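Local coordinates for Alpha/beta hydrolase fold protein (Sphaerobacter thermophilus, PDB 3R0V) that probably acts as a hydrolase of the alpha/beta-hydrolase superfamily and, in this crystal, holds a D-malate molecule in its pocket, at residues G31-R36 with E179-T184; D149-F154 with P173-M178; R58-S63 with P186-V191. One frame throughout, in Å; residues are numbered along the deposited sequence.

Contact 1: G31-R36 with E179-T184; sequences GALSTR and EAVAHT. With MLT (D-malate), chain F.
L33 and V181 bring the backbones of G31-R36 and E179-T184 nearest each other, with 5.9 Å between their CA atoms, where a type II beta turn from G31 to S34 meets the chain as it leaves helix 175-180. In alpha/beta-hydrolase terms, the loop following strand 25-29 of the central sheet here packs against the helical lid inserted between strands 111-117 and 209-213. The direct touch is apolar and divided between the two methyls of V181. Because V181 holds CG1 anti to its own carbonyl carbon (chi1 -64°), CG2 falls between its backbone N and C, and the two branches reach different residues. CG2 rests on the turn backbone, 3.7 Å from L33 O, whereas CG1 meets the methyl CG2 of T35 at 4.2 Å. L33 answers with one branch of its side chain, placing CD2 3.9 Å from A182 CA.

The polar link is indirect and runs in one direction. L33 N donates to a water at 2.9 Å, and this water donates to T184 OG1 at 2.8 Å. T184 OG1 donates a hydrogen bond to V181 O, 2.8 Å away, in the carbonyl plane and at a C=O...donor angle of 159°. V181 O also receives T184 N, so two donors grip it as the 3-10 segment 182-184 begins. Within G31-R36, G31 O is likewise held by both S34 N and S34 OG, which braces the turn. Since G31 O and A32 N belong to one peptide group, these bonds probably help orient the A32 N-H. Its position is consistent with one of the two amides of an oxyanion hole, S96 N, which also bonds the malate, being the probable second: A32 N donates to malate O1 at 2.9 Å, with an N-H...O angle of 166°.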
ATOM      1  N   GLY A  31      -0.622   2.256   1.963  1.00 11.06           N
ATOM      2  CA  GLY A  31       0.188   2.859   0.916  1.00 10.94           C
ATOM      3  C   GLY A  31       0.775   4.210   1.283  1.00 12.41           C
ATOM      4  O   GLY A  31       0.945   4.539   2.454  1.00 12.24           O
ATOM      5  N   ALA A  32       1.087   5.001   0.261  1.00 12.07           N
ATOM      6  CA  ALA A  32       1.712   6.296   0.485  1.00 11.57           C
ATOM      7  C   ALA A  32       0.812   7.154   1.367  1.00 11.85           C
ATOM      8  O   ALA A  32      -0.405   7.180   1.197  1.00 12.57           O
ATOM      9  CB  ALA A  32       2.003   6.983  -0.849  1.00 13.38           C
ATOM     10  N   LEU A  33       1.437   7.838   2.323  1.00 11.68           N
ATOM     11  CA  LEU A  33       0.758   8.784   3.208  1.00 12.52           C
ATOM     12  C   LEU A  33      -0.251   8.155   4.147  1.00 15.16           C
ATOM     13  O   LEU A  33      -1.023   8.860   4.791  1.00 18.42           O
ATOM     14  CB  LEU A  33       0.100   9.917   2.412  1.00 13.06           C
ATOM     15  CG  LEU A  33       1.081  10.629   1.481  1.00 12.55           C
ATOM     16  CD1 LEU A  33       0.322  11.559   0.547  1.00 15.56           C
ATOM     17  CD2 LEU A  33       2.129  11.408   2.273  1.00 17.00           C
ATOM     18  N   SER A  34      -0.244   6.830   4.230  1.00 14.56           N
ATOM     19  CA  SER A  34      -1.158   6.131   5.117  1.00 15.56           C
ATOM     20  C   SER A  34      -0.562   5.962   6.503  1.00 14.58           C
ATOM     21  O   SER A  34       0.657   5.921   6.674  1.00 19.04           O
ATOM     22  CB  SER A  34      -1.444   4.739   4.564  1.00 17.26           C
ATOM     23  OG  SER A  34      -0.307   3.913   4.754  1.00 20.20           O
ATOM     24  N   THR A  35      -1.437   5.834   7.494  1.00 16.75           N
ATOM     25  CA  THR A  35      -1.042   5.306   8.798  1.00 17.60           C
ATOM     26  C   THR A  35      -2.018   4.186   9.098  1.00 18.60           C
ATOM     27  O   THR A  35      -2.852   3.846   8.257  1.00 22.05           O
ATOM     28  CB  THR A  35      -1.131   6.357   9.901  1.00 20.13           C
ATOM     29  OG1 THR A  35      -2.502   6.717  10.111  1.00 23.04           O
ATOM     30  CG2 THR A  35      -0.306   7.595   9.539  1.00 22.09           C
ATOM     31  N   ARG A  36      -1.936   3.613  10.293  1.00 16.13           N
ATOM     32  CA  ARG A  36      -2.794   2.480  10.616  1.00 19.01           C
ATOM     33  C   ARG A  36      -4.270   2.877  10.654  1.00 24.36           C
ATOM     34  O   ARG A  36      -5.142   2.049  10.396  1.00 21.38           O
ATOM     35  CB  ARG A  36      -2.344   1.798  11.917  1.00 19.22           C
ATOM     36  CG  ARG A  36      -2.705   2.494  13.218  1.00 21.98           C
ATOM     37  CD  ARG A  36      -1.972   1.802  14.363  1.00 21.09           C
ATOM     38  NE  ARG A  36      -2.567   2.051  15.672  1.00 27.13           N
ATOM     39  CZ  ARG A  36      -2.097   2.948  16.531  1.00 33.45           C
ATOM     40  NH1 ARG A  36      -2.691   3.131  17.701  1.00 32.28           N
ATOM     41  NH2 ARG A  36      -1.025   3.661  16.214  1.00 32.50           N
ATOM     42  N   GLU A 179       0.026  15.518   5.300  1.00 13.24           N
ATOM     43  CA  GLU A 179       1.156  16.421   5.465  1.00 11.67           C
ATOM     44  C   GLU A 179       2.081  15.940   6.576  1.00 12.05           C
ATOM     45  O   GLU A 179       3.309  16.002   6.445  1.00 13.72           O
ATOM     46  CB  GLU A 179       0.683  17.843   5.778  1.00 13.60           C
ATOM     47  CG  GLU A 179       0.033  18.557   4.615  1.00 14.96           C
ATOM     48  CD  GLU A 179      -0.522  19.921   5.000  1.00 20.48           C
ATOM     49  OE1 GLU A 179      -1.064  20.053   6.116  1.00 31.75           O
ATOM     50  OE2 GLU A 179      -0.431  20.856   4.179  1.00 20.63           O
ATOM     51  N   ALA A 180       1.495  15.464   7.671  1.00 12.98           N
ATOM     52  CA  ALA A 180       2.296  15.028   8.813  1.00 13.54           C
ATOM     53  C   ALA A 180       3.276  13.909   8.465  1.00 14.58           C
ATOM     54  O   ALA A 180       4.350  13.807   9.066  1.00 15.58           O
ATOM     55  CB  ALA A 180       1.395  14.607   9.973  1.00 13.85           C
ATOM     56  N   VAL A 181       2.917  13.066   7.502  1.00 12.11           N
ATOM     57  CA  VAL A 181       3.793  11.960   7.121  1.00 13.09           C
ATOM     58  C   VAL A 181       4.396  12.138   5.727  1.00 11.67           C
ATOM     59  O   VAL A 181       4.913  11.184   5.149  1.00 12.95           O
ATOM     60  CB  VAL A 181       3.092  10.579   7.235  1.00 12.09           C
ATOM     61  CG1 VAL A 181       2.739  10.287   8.694  1.00 15.30           C
ATOM     62  CG2 VAL A 181       1.859  10.521   6.369  1.00 15.32           C
ATOM     63  N   ALA A 182       4.385  13.366   5.210  1.00 11.66           N
ATOM     64  CA  ALA A 182       4.944  13.620   3.883  1.00 12.15           C
ATOM     65  C   ALA A 182       6.428  13.265   3.768  1.00 10.91           C
ATOM     66  O   ALA A 182       6.916  12.953   2.676  1.00 11.15           O
ATOM     67  CB  ALA A 182       4.697  15.066   3.474  1.00 12.42           C
ATOM     68  N   HIS A 183       7.159  13.310   4.881  1.00 10.48           N
ATOM     69  CA  HIS A 183       8.579  12.955   4.840  1.00 10.64           C
ATOM     70  C   HIS A 183       8.798  11.488   4.412  1.00 12.96           C
ATOM     71  O   HIS A 183       9.920  11.108   4.077  1.00 12.98           O
ATOM     72  CB  HIS A 183       9.235  13.188   6.206  1.00 12.53           C
ATOM     73  CG  HIS A 183       8.588  12.418   7.305  1.00 14.24           C
ATOM     74  ND1 HIS A 183       7.386  12.798   7.862  1.00 15.76           N
ATOM     75  CD2 HIS A 183       8.961  11.284   7.944  1.00 13.65           C
ATOM     76  CE1 HIS A 183       7.043  11.925   8.795  1.00 14.67           C
ATOM     77  NE2 HIS A 183       7.980  10.994   8.860  1.00 14.13           N
ATOM     78  N   THR A 184       7.743  10.660   4.447  1.00  9.49           N
ATOM     79  CA  THR A 184       7.871   9.261   4.002  1.00 11.04           C
ATOM     80  C   THR A 184       7.602   9.046   2.508  1.00 11.40           C
ATOM     81  O   THR A 184       7.719   7.931   2.009  1.00 11.37           O
ATOM     82  CB  THR A 184       6.978   8.290   4.821  1.00 11.24           C
ATOM     83  OG1 THR A 184       5.593   8.568   4.600  1.00 10.75           O
ATOM     84  CG2 THR A 184       7.289   8.389   6.317  1.00 11.61           C
TER
HETATM   85  C1  MLT F 264       0.003   5.109  -3.562  1.00  9.81           C
HETATM   86  O1  MLT F 264       0.178   4.471  -2.473  1.00 16.30           O
HETATM   87  O2  MLT F 264       0.513   4.742  -4.620  1.00 25.71           O
HETATM   88  C2  MLT F 264      -0.877   6.328  -3.519  1.00 33.26           C
HETATM   89  O3  MLT F 264      -1.581   6.375  -2.294  1.00 41.83           O
HETATM   90  C3  MLT F 264      -1.843   6.337  -4.697  1.00 36.68           C
HETATM   91  C4  MLT F 264      -2.957   7.332  -4.452  1.00 41.47           C
HETATM   92  O4  MLT F 264      -3.113   7.875  -3.336  1.00 43.26           O
HETATM   93  O5  MLT F 264      -3.746   7.627  -5.372  1.00 46.58           O
HETATM   94  O   HOH W   1       4.284   8.099   2.190  1.00 14.06           O

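Contact 2: D149-F154 with P173-M178; sequences DAVTYF and PMWPGM. With MLT (D-malate), chain F.
V151 and W175 supply most of the apolar contact, their side chains approaching from opposite directions between helix 147-158 and helix 175-180. V151 CG1 lies 3.4 Å from CH2 of the indole and 3.6 Å from its CZ3, which puts this methyl against the six-membered ring's outer end. W175 reaches that far because its CG stands anti to the backbone N (chi1 -167°), which swings the ring out from its helix. The other methyl of V151, CG2, lies 4.0 Å from O of M178, a selenomethionine, and, more loosely, 4.4 Å from M178 CB.

One polar side-chain atom, T152 OG1, also lies against carbon. It approaches the indole edge near the ring plane, 3.5 Å from W175 CH2, while its hydrogen bond goes back to G148 O in its own helix.

Ligand packing comes from the next turn of helix 147-158, where the edge of F154 faces D-malate and CZ lies 3.4 Å from ligand atom C2.

Other lid helices flank the pair. M169 and Q170 of helix 163-170 touch W175, helix 134-143 covers A150 and Y153, and the loop after strand 25-29 meets V151 through L33.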
ATOM      1  N   ASP A 149       2.793  20.990  -0.316  1.00 11.08           N
ATOM      2  CA  ASP A 149       3.202  21.021  -1.714  1.00 10.64           C
ATOM      3  C   ASP A 149       3.841  19.693  -2.125  1.00 11.02           C
ATOM      4  O   ASP A 149       3.693  19.276  -3.272  1.00 11.09           O
ATOM      5  CB  ASP A 149       4.152  22.187  -1.986  1.00 12.20           C
ATOM      6  CG  ASP A 149       3.474  23.541  -1.853  1.00 13.84           C
ATOM      7  OD1 ASP A 149       2.237  23.589  -1.718  1.00 15.72           O
ATOM      8  OD2 ASP A 149       4.192  24.564  -1.905  1.00 15.78           O
ATOM      9  N   ALA A 150       4.537  19.033  -1.199  1.00 10.30           N
ATOM     10  CA  ALA A 150       5.086  17.702  -1.474  1.00 10.54           C
ATOM     11  C   ALA A 150       3.979  16.683  -1.741  1.00 10.20           C
ATOM     12  O   ALA A 150       4.070  15.889  -2.672  1.00 11.39           O
ATOM     13  CB  ALA A 150       5.976  17.234  -0.325  1.00 11.22           C
ATOM     14  N   VAL A 151       2.919  16.721  -0.942  1.00 10.59           N
ATOM     15  CA  VAL A 151       1.779  15.841  -1.181  1.00 10.95           C
ATOM     16  C   VAL A 151       1.130  16.143  -2.533  1.00 10.90           C
ATOM     17  O   VAL A 151       0.834  15.226  -3.292  1.00 12.27           O
ATOM     18  CB  VAL A 151       0.723  15.962  -0.066  1.00 12.29           C
ATOM     19  CG1 VAL A 151      -0.489  15.084  -0.387  1.00 12.84           C
ATOM     20  CG2 VAL A 151       1.330  15.562   1.281  1.00 11.96           C
ATOM     21  N   THR A 152       0.909  17.423  -2.827  1.00 10.61           N
ATOM     22  CA  THR A 152       0.326  17.816  -4.101  1.00 11.63           C
ATOM     23  C   THR A 152       1.174  17.329  -5.277  1.00 11.04           C
ATOM     24  O   THR A 152       0.647  16.841  -6.277  1.00 12.19           O
ATOM     25  CB  THR A 152       0.189  19.336  -4.159  1.00 11.97           C
ATOM     26  OG1 THR A 152      -0.692  19.750  -3.111  1.00 14.31           O
ATOM     27  CG2 THR A 152      -0.389  19.774  -5.502  1.00 14.18           C
ATOM     28  N   TYR A 153       2.489  17.441  -5.132  1.00 10.47           N
ATOM     29  CA  TYR A 153       3.424  17.030  -6.168  1.00 10.59           C
ATOM     30  C   TYR A 153       3.373  15.517  -6.354  1.00 10.95           C
ATOM     31  O   TYR A 153       3.292  15.028  -7.476  1.00 11.64           O
ATOM     32  CB  TYR A 153       4.840  17.508  -5.830  1.00 12.26           C
ATOM     33  CG  TYR A 153       5.869  17.218  -6.894  1.00 11.42           C
ATOM     34  CD1 TYR A 153       5.859  17.894  -8.106  1.00 13.12           C
ATOM     35  CD2 TYR A 153       6.870  16.282  -6.667  1.00 12.62           C
ATOM     36  CE1 TYR A 153       6.820  17.634  -9.079  1.00 12.89           C
ATOM     37  CE2 TYR A 153       7.835  16.021  -7.625  1.00 13.93           C
ATOM     38  CZ  TYR A 153       7.796  16.689  -8.826  1.00 13.41           C
ATOM     39  OH  TYR A 153       8.747  16.437  -9.786  1.00 17.28           O
ATOM     40  N   PHE A 154       3.424  14.778  -5.248  1.00 10.25           N
ATOM     41  CA  PHE A 154       3.274  13.325  -5.326  1.00  9.71           C
ATOM     42  C   PHE A 154       1.981  12.941  -6.060  1.00 11.12           C
ATOM     43  O   PHE A 154       1.988  12.113  -6.975  1.00 11.74           O
ATOM     44  CB  PHE A 154       3.264  12.708  -3.924  1.00 11.90           C
ATOM     45  CG  PHE A 154       2.653  11.328  -3.879  1.00 10.87           C
ATOM     46  CD1 PHE A 154       3.329  10.235  -4.392  1.00 13.00           C
ATOM     47  CD2 PHE A 154       1.393  11.136  -3.346  1.00 14.07           C
ATOM     48  CE1 PHE A 154       2.756   8.974  -4.353  1.00 12.67           C
ATOM     49  CE2 PHE A 154       0.818   9.878  -3.315  1.00 16.07           C
ATOM     50  CZ  PHE A 154       1.498   8.810  -3.815  1.00 13.18           C
ATOM     51  N   PRO A 173     -10.668  16.603   5.583  1.00 23.67           N
ATOM     52  CA  PRO A 173     -10.051  16.335   6.886  1.00 22.07           C
ATOM     53  C   PRO A 173      -8.806  15.447   6.805  1.00 19.72           C
ATOM     54  O   PRO A 173      -7.992  15.496   7.721  1.00 23.77           O
ATOM     55  CB  PRO A 173     -11.167  15.619   7.655  1.00 26.43           C
ATOM     56  CG  PRO A 173     -12.432  16.132   7.037  1.00 28.26           C
ATOM     57  CD  PRO A 173     -12.109  16.282   5.576  1.00 28.17           C
HETATM   58  N   MSE A 174      -8.659  14.668   5.735  1.00 23.23           N
HETATM   59  CA  MSE A 174      -7.500  13.788   5.548  1.00 23.71           C
HETATM   60  C   MSE A 174      -6.170  14.530   5.375  1.00 19.63           C
HETATM   61  O   MSE A 174      -5.093  13.975   5.634  1.00 19.59           O
HETATM   62  CB  MSE A 174      -7.717  12.914   4.306  1.00 31.50           C
HETATM   63  CG  MSE A 174      -8.062  13.726   3.041  1.00 36.23           C
HETATM   64 SE   MSE A 174      -7.906  12.752   1.350  0.35 30.09          SE
HETATM   65  CE  MSE A 174      -7.865  10.947   2.065  1.00 34.40           C
ATOM     66  N   TRP A 175      -6.237  15.776   4.916  1.00 17.76           N
ATOM     67  CA  TRP A 175      -5.038  16.446   4.428  1.00 16.46           C
ATOM     68  C   TRP A 175      -3.955  16.682   5.492  1.00 17.39           C
ATOM     69  O   TRP A 175      -2.791  16.380   5.244  1.00 15.01           O
ATOM     70  CB  TRP A 175      -5.394  17.734   3.683  1.00 17.62           C
ATOM     71  CG  TRP A 175      -4.249  18.315   2.898  1.00 17.65           C
ATOM     72  CD1 TRP A 175      -3.419  19.324   3.286  1.00 20.22           C
ATOM     73  CD2 TRP A 175      -3.823  17.924   1.587  1.00 14.97           C
ATOM     74  NE1 TRP A 175      -2.509  19.597   2.294  1.00 17.65           N
ATOM     75  CE2 TRP A 175      -2.731  18.749   1.241  1.00 15.41           C
ATOM     76  CE3 TRP A 175      -4.267  16.970   0.665  1.00 16.52           C
ATOM     77  CZ2 TRP A 175      -2.068  18.643   0.016  1.00 15.80           C
ATOM     78  CZ3 TRP A 175      -3.600  16.864  -0.562  1.00 15.13           C
ATOM     79  CH2 TRP A 175      -2.520  17.713  -0.873  1.00 16.31           C
ATOM     80  N   PRO A 176      -4.317  17.217   6.676  1.00 16.33           N
ATOM     81  CA  PRO A 176      -3.253  17.414   7.672  1.00 16.58           C
ATOM     82  C   PRO A 176      -2.511  16.121   8.041  1.00 15.01           C
ATOM     83  O   PRO A 176      -1.290  16.165   8.233  1.00 15.06           O
ATOM     84  CB  PRO A 176      -4.003  17.972   8.885  1.00 21.04           C
ATOM     85  CG  PRO A 176      -5.223  18.618   8.310  1.00 22.94           C
ATOM     86  CD  PRO A 176      -5.610  17.770   7.125  1.00 19.39           C
ATOM     87  N   GLY A 177      -3.222  14.996   8.109  1.00 14.65           N
ATOM     88  CA  GLY A 177      -2.587  13.722   8.405  1.00 16.17           C
ATOM     89  C   GLY A 177      -1.582  13.331   7.335  1.00 14.26           C
ATOM     90  O   GLY A 177      -0.535  12.760   7.629  1.00 15.88           O
HETATM   91  N   MSE A 178      -1.902  13.640   6.082  1.00 14.64           N
HETATM   92  CA  MSE A 178      -0.998  13.345   4.984  1.00 16.54           C
HETATM   93  C   MSE A 178       0.237  14.233   5.052  1.00 12.70           C
HETATM   94  O   MSE A 178       1.372  13.763   4.892  1.00 15.03           O
HETATM   95  CB  MSE A 178      -1.712  13.542   3.647  1.00 15.70           C
HETATM   96  CG  MSE A 178      -2.809  12.538   3.391  1.00 11.84           C
HETATM   97 SE   MSE A 178      -3.728  12.937   1.709  0.72 28.72          SE
HETATM   98  CE  MSE A 178      -4.400  11.153   1.347  1.00 36.19           C
TER
HETATM   99  C1  MLT F 264       0.003   5.109  -3.562  1.00  9.81           C
HETATM  100  O1  MLT F 264       0.178   4.471  -2.473  1.00 16.30           O
HETATM  101  O2  MLT F 264       0.513   4.742  -4.620  1.00 25.71           O
HETATM  102  C2  MLT F 264      -0.877   6.328  -3.519  1.00 33.26           C
HETATM  103  O3  MLT F 264      -1.581   6.375  -2.294  1.00 41.83           O
HETATM  104  C3  MLT F 264      -1.843   6.337  -4.697  1.00 36.68           C
HETATM  105  C4  MLT F 264      -2.957   7.332  -4.452  1.00 41.47           C
HETATM  106  O4  MLT F 264      -3.113   7.875  -3.336  1.00 43.26           O
HETATM  107  O5  MLT F 264      -3.746   7.627  -5.372  1.00 46.58           O

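Contact 3: R58-S63 with P186-V191; sequences RGRGDS and PYDHAV
R60 and D188 form the tight half of this contact, a salt bridge joining the loop after strand 51-52 to helix 185-192 in the lid of the alpha/beta-hydrolase fold. R60 NH2 donates to D188 OD1 at 2.8 Å with an N-H...O angle of 145°. OD1 is met on its syn side, though the donor stands 26° out of the carboxylate plane. Guanidinium and carboxylate are turned 81° apart, so they meet through a single N-O pair and not as a coplanar bidentate salt bridge. The R60 chain runs extended from CG to NE, which carries the charge from the loop to the helix. Its other terminal nitrogen, NH1, reaches the loop after strand 25-29, bonding S34 O as well as G31 O. With an alanine here, D188 OD1 would probably be left without its charged mate, and those two carbonyl oxygens would lose a shared donor.

Beside the bridge the packing is looser. Y187 turns its ring edge to the loop, with R58 O in the ring plane and 4.0 Å from Y187 CE2. At G59, a CB would lie 3.6 Å from Y187 CE2. The polar ends of Y187 and R58 are held elsewhere: Y187 OH by D65, the R58 guanidinium by D77 and D11.

Farther out, the loop turns to solvent. R60 to S63 make a type II' beta turn, closed by S63 N to R60 O at 2.9 Å, with exposed G61 and D62 at its corners.

The buried end leads toward the ligand pocket. D188 OD2 also forms a salt bridge with R57 NH1 and is hydrogen-bonded to S96 OG.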
ATOM      1  N   ARG A  58       7.055   2.390   9.116  1.00 10.57           N
ATOM      2  CA  ARG A  58       8.082   3.164   9.803  1.00 10.89           C
ATOM      3  C   ARG A  58       8.045   4.646   9.443  1.00 11.53           C
ATOM      4  O   ARG A  58       7.774   5.025   8.294  1.00 11.13           O
ATOM      5  CB  ARG A  58       9.486   2.573   9.620  1.00 10.61           C
ATOM      6  CG  ARG A  58      10.013   2.533   8.204  1.00 12.23           C
ATOM      7  CD  ARG A  58      11.488   2.141   8.209  1.00 12.35           C
ATOM      8  NE  ARG A  58      11.659   0.881   8.927  1.00 12.01           N
ATOM      9  CZ  ARG A  58      12.738   0.529   9.616  1.00 13.04           C
ATOM     10  NH1 ARG A  58      12.763  -0.646  10.229  1.00 13.10           N
ATOM     11  NH2 ARG A  58      13.798   1.331   9.680  1.00 14.04           N
ATOM     12  N   GLY A  59       8.287   5.478  10.450  1.00 10.03           N
ATOM     13  CA  GLY A  59       8.286   6.921  10.280  1.00 11.55           C
ATOM     14  C   GLY A  59       6.905   7.537  10.324  1.00 10.89           C
ATOM     15  O   GLY A  59       6.782   8.747  10.121  1.00 12.08           O
ATOM     16  N   ARG A  60       5.876   6.729  10.596  1.00 11.01           N
ATOM     17  CA  ARG A  60       4.486   7.202  10.611  1.00 13.06           C
ATOM     18  C   ARG A  60       3.770   6.833  11.897  1.00 11.20           C
ATOM     19  O   ARG A  60       4.118   5.868  12.563  1.00 11.43           O
ATOM     20  CB  ARG A  60       3.704   6.573   9.458  1.00 13.20           C
ATOM     21  CG  ARG A  60       4.455   6.571   8.162  1.00 14.52           C
ATOM     22  CD  ARG A  60       3.688   5.815   7.124  1.00 15.08           C
ATOM     23  NE  ARG A  60       4.560   5.484   6.013  1.00 14.99           N
ATOM     24  CZ  ARG A  60       4.144   5.355   4.763  1.00 13.08           C
ATOM     25  NH1 ARG A  60       2.853   5.521   4.468  1.00 13.05           N
ATOM     26  NH2 ARG A  60       5.019   5.050   3.822  1.00 14.32           N
ATOM     27  N   GLY A  61       2.722   7.583  12.217  1.00 11.63           N
ATOM     28  CA  GLY A  61       1.855   7.244  13.331  1.00 12.24           C
ATOM     29  C   GLY A  61       2.658   7.052  14.599  1.00 11.80           C
ATOM     30  O   GLY A  61       3.420   7.943  14.991  1.00 12.08           O
ATOM     31  N   ASP A  62       2.513   5.902  15.250  1.00 12.61           N
ATOM     32  CA  ASP A  62       3.213   5.672  16.514  1.00 10.18           C
ATOM     33  C   ASP A  62       4.463   4.826  16.341  1.00 11.10           C
ATOM     34  O   ASP A  62       5.073   4.408  17.323  1.00 12.99           O
ATOM     35  CB  ASP A  62       2.278   5.043  17.549  1.00 15.50           C
ATOM     36  CG  ASP A  62       1.164   5.979  17.971  1.00 19.41           C
ATOM     37  OD1 ASP A  62       1.409   7.207  18.072  1.00 19.33           O
ATOM     38  OD2 ASP A  62       0.036   5.493  18.196  1.00 20.71           O
ATOM     39  N   SER A  63       4.851   4.579  15.095  1.00 10.96           N
ATOM     40  CA  SER A  63       6.091   3.846  14.844  1.00 10.37           C
ATOM     41  C   SER A  63       7.315   4.752  14.863  1.00 10.29           C
ATOM     42  O   SER A  63       7.232   5.948  14.565  1.00 12.40           O
ATOM     43  CB  SER A  63       6.042   3.130  13.510  1.00 11.38           C
ATOM     44  OG  SER A  63       5.079   2.089  13.561  1.00 10.48           O
ATOM     45  N   PRO A 186       9.443   9.752  -0.031  1.00 10.89           N
ATOM     46  CA  PRO A 186      10.584   9.109  -0.694  1.00 11.78           C
ATOM     47  C   PRO A 186      10.663   7.610  -0.407  1.00  9.97           C
ATOM     48  O   PRO A 186      11.234   6.875  -1.203  1.00 12.95           O
ATOM     49  CB  PRO A 186      11.794   9.843  -0.110  1.00 12.52           C
ATOM     50  CG  PRO A 186      11.254  11.192   0.282  1.00 13.12           C
ATOM     51  CD  PRO A 186       9.875  10.866   0.827  1.00 11.15           C
ATOM     52  N   TYR A 187      10.117   7.162   0.717  1.00 10.77           N
ATOM     53  CA  TYR A 187      10.123   5.735   1.037  1.00 12.29           C
ATOM     54  C   TYR A 187       9.251   4.979   0.045  1.00 12.53           C
ATOM     55  O   TYR A 187       9.645   3.929  -0.470  1.00 11.79           O
ATOM     56  CB  TYR A 187       9.583   5.489   2.440  1.00 11.75           C
ATOM     57  CG  TYR A 187      10.380   6.097   3.569  1.00 10.35           C
ATOM     58  CD1 TYR A 187      11.569   6.769   3.341  1.00 13.12           C
ATOM     59  CD2 TYR A 187       9.950   5.943   4.884  1.00 14.27           C
ATOM     60  CE1 TYR A 187      12.300   7.304   4.398  1.00 17.87           C
ATOM     61  CE2 TYR A 187      10.667   6.459   5.936  1.00 15.17           C
ATOM     62  CZ  TYR A 187      11.840   7.142   5.689  1.00 14.69           C
ATOM     63  OH  TYR A 187      12.561   7.658   6.748  1.00 20.49           O
ATOM     64  N   ASP A 188       8.063   5.509  -0.228  1.00 11.09           N
ATOM     65  CA  ASP A 188       7.187   4.863  -1.195  1.00 11.48           C
ATOM     66  C   ASP A 188       7.765   4.919  -2.604  1.00 11.74           C
ATOM     67  O   ASP A 188       7.598   3.978  -3.384  1.00 13.27           O
ATOM     68  CB  ASP A 188       5.778   5.425  -1.091  1.00 12.13           C
ATOM     69  CG  ASP A 188       5.060   4.885   0.138  1.00 13.32           C
ATOM     70  OD1 ASP A 188       4.871   5.619   1.121  1.00 17.66           O
ATOM     71  OD2 ASP A 188       4.740   3.674   0.131  1.00 15.24           O
ATOM     72  N   HIS A 189       8.472   5.998  -2.932  1.00 11.30           N
ATOM     73  CA  HIS A 189       9.145   6.039  -4.222  1.00 11.21           C
ATOM     74  C   HIS A 189      10.172   4.900  -4.323  1.00 12.13           C
ATOM     75  O   HIS A 189      10.252   4.205  -5.342  1.00 12.31           O
ATOM     76  CB  HIS A 189       9.807   7.401  -4.432  1.00 12.36           C
ATOM     77  CG  HIS A 189      10.441   7.557  -5.782  1.00 14.15           C
ATOM     78  ND1 HIS A 189      11.346   8.556  -6.067  1.00 23.86           N
ATOM     79  CD2 HIS A 189      10.315   6.829  -6.916  1.00 19.55           C
ATOM     80  CE1 HIS A 189      11.739   8.445  -7.325  1.00 20.92           C
ATOM     81  NE2 HIS A 189      11.131   7.403  -7.862  1.00 18.55           N
ATOM     82  N   ALA A 190      10.927   4.676  -3.251  1.00 11.04           N
ATOM     83  CA  ALA A 190      11.899   3.585  -3.241  1.00 11.92           C
ATOM     84  C   ALA A 190      11.250   2.200  -3.377  1.00 10.71           C
ATOM     85  O   ALA A 190      11.755   1.338  -4.099  1.00 12.30           O
ATOM     86  CB  ALA A 190      12.764   3.659  -1.976  1.00 12.17           C
ATOM     87  N   VAL A 191      10.138   1.988  -2.676  1.00 10.01           N
ATOM     88  CA  VAL A 191       9.405   0.730  -2.777  1.00 11.61           C
ATOM     89  C   VAL A 191       9.011   0.464  -4.235  1.00 12.13           C
ATOM     90  O   VAL A 191       9.174  -0.649  -4.747  1.00 11.43           O
ATOM     91  CB  VAL A 191       8.141   0.768  -1.902  1.00 10.85           C
ATOM     92  CG1 VAL A 191       7.196  -0.395  -2.257  1.00 12.52           C
ATOM     93  CG2 VAL A 191       8.523   0.760  -0.427  1.00 11.49           C
TER

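How the contacts relate
Contacts 1 and 3 are buried joints between loops of the core domain and the lid, their centres about 7 Å apart; contact 2 lies within the lid and is only partly buried. Contacts 1 and 2 share helix 175-180 and both touch malate. They merge through carbon: L33 CD1 lies 3.7 Å from V151 CG1, and A32 CB 3.5 Å from F154 CZ. Contacts 1 and 3 are tied by polar groups instead, with H183 NE2 2.8 Å from G59 O in a probable hydrogen bond and a salt bridge from R36 to D62. Chemistry thus shifts from apolar in contact 2, through methyls plus water in contact 1, to charge in contact 3.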